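Side-chain contact in putative efflux transporter (Bacteroides eggerthii, PDB 4L8J), which probably acts as the periplasmic adaptor (membrane-fusion protein) of an HlyD-family efflux or secretion system: residues A[92-95]-A[99-102]. Residues are numbered along the deposited sequence; the frame is centred on the assembly and turned at random.
Sequences KRLL and AISL
Leu94 turns its CG anti to its own carbonyl carbon (chi1 -73°), while Ile100 carries CG1 anti to its backbone N (chi1 -157°); these settings, with both chains extended further out, help bring CD1 of Leu94 to 3.9 Å from CD1 of Ile100, the side chains meeting at a slant. The other branch of Ile100, CG2, lies 3.7 Å from Leu94 CB and 3.9 Å from Leu95 CB, so one methyl bridges two successive residues of the last helical turn. The second branch of Leu94 is used as well: its CD2 stands 3.8 Å from Ala99 CB. Leu95 reaches further along 99-102, with CD1 3.7 Å from the carbonyl O of Ile100 and CD2 3.9 Å from CD1 of Leu102. One backbone hydrogen bond ties the segments, Ala99 N to Leu94 O at 2.6 Å, with the donor tilted 20° from the carbonyl plane. The contact closes the base of the loop joining helices 68-95 and 102-127, consistent with the alpha-helical hairpin of HlyD-type adaptors. There Ser101, the N-cap, accepts a hydrogen bond at OG from Glu104 N, and Leu95 also touches Tyr105. With one hydrogen bond between the segments and otherwise mostly aliphatic contacts, this surface packing is probably largely hydrophobic.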
loop_
_atom_site.group_PDB
_atom_site.type_symbol
_atom_site.label_atom_id
_atom_site.label_comp_id
_atom_site.label_asym_id
_atom_site.label_seq_id
_atom_site.Cartn_x
_atom_site.Cartn_y
_atom_site.Cartn_z
ATOM N N LYS A 92 -71.073 30.861 -52.264
ATOM C CA LYS A 92 -70.681 29.450 -52.455
ATOM C C LYS A 92 -71.922 28.652 -52.873
ATOM O O LYS A 92 -71.870 27.868 -53.822
ATOM C CB LYS A 92 -70.061 28.847 -51.185
ATOM C CG LYS A 92 -68.655 29.304 -50.940
ATOM C CD LYS A 92 -68.033 28.624 -49.739
ATOM C CE LYS A 92 -66.667 29.189 -49.420
ATOM N NZ LYS A 92 -66.144 28.655 -48.138
ATOM N N ARG A 93 -73.060 28.917 -52.191
ATOM C CA ARG A 93 -74.343 28.275 -52.471
ATOM C C ARG A 93 -74.881 28.685 -53.835
ATOM O O ARG A 93 -75.319 27.803 -54.572
ATOM C CB ARG A 93 -75.359 28.575 -51.366
ATOM C CG ARG A 93 -75.281 27.586 -50.214
ATOM C CD ARG A 93 -76.595 27.487 -49.434
ATOM N NE ARG A 93 -77.198 28.792 -49.143
ATOM C CZ ARG A 93 -76.819 29.601 -48.157
ATOM N NH1 ARG A 93 -75.826 29.254 -47.346
ATOM N NH2 ARG A 93 -77.426 30.766 -47.979
ATOM N N LEU A 94 -74.801 29.998 -54.193
ATOM C CA LEU A 94 -75.217 30.557 -55.489
ATOM C C LEU A 94 -74.372 30.023 -56.658
ATOM O O LEU A 94 -74.907 29.789 -57.754
ATOM C CB LEU A 94 -75.112 32.100 -55.477
ATOM C CG LEU A 94 -76.136 32.904 -54.671
ATOM C CD1 LEU A 94 -75.750 34.366 -54.644
ATOM C CD2 LEU A 94 -77.517 32.790 -55.265
ATOM N N LEU A 95 -73.033 29.916 -56.465
ATOM C CA LEU A 95 -72.162 29.408 -57.527
ATOM C C LEU A 95 -72.402 27.910 -57.733
ATOM O O LEU A 95 -72.412 27.464 -58.872
ATOM C CB LEU A 95 -70.665 29.691 -57.221
ATOM C CG LEU A 95 -69.647 29.285 -58.305
ATOM C CD1 LEU A 95 -69.855 30.080 -59.605
ATOM C CD2 LEU A 95 -68.248 29.492 -57.803
ATOM N N ALA A 99 -76.017 30.227 -60.074
ATOM C CA ALA A 99 -76.896 31.403 -60.003
ATOM C C ALA A 99 -76.122 32.750 -60.067
ATOM O O ALA A 99 -76.737 33.804 -60.290
ATOM C CB ALA A 99 -77.716 31.346 -58.732
ATOM N N ILE A 100 -74.772 32.705 -59.894
ATOM C CA ILE A 100 -73.882 33.874 -59.902
ATOM C C ILE A 100 -72.663 33.616 -60.789
ATOM O O ILE A 100 -72.314 32.454 -61.004
ATOM C CB ILE A 100 -73.468 34.170 -58.421
ATOM C CG1 ILE A 100 -73.022 35.626 -58.217
ATOM C CG2 ILE A 100 -72.457 33.152 -57.843
ATOM C CD1 ILE A 100 -72.885 36.044 -56.690
ATOM N N SER A 101 -72.008 34.687 -61.288
ATOM C CA SER A 101 -70.786 34.557 -62.075
ATOM C C SER A 101 -69.605 34.129 -61.215
ATOM O O SER A 101 -69.538 34.483 -60.030
ATOM C CB SER A 101 -70.413 35.873 -62.748
ATOM O OG SER A 101 -70.480 36.970 -61.860
ATOM N N LEU A 102 -68.639 33.434 -61.826
ATOM C CA LEU A 102 -67.425 33.081 -61.123
ATOM C C LEU A 102 -66.674 34.374 -60.735
ATOM O O LEU A 102 -66.131 34.450 -59.630
ATOM C CB LEU A 102 -66.521 32.134 -61.921
ATOM C CG LEU A 102 -65.280 31.776 -61.122
ATOM C CD1 LEU A 102 -65.453 30.530 -60.295
ATOM C CD2 LEU A 102 -64.031 31.964 -61.890
#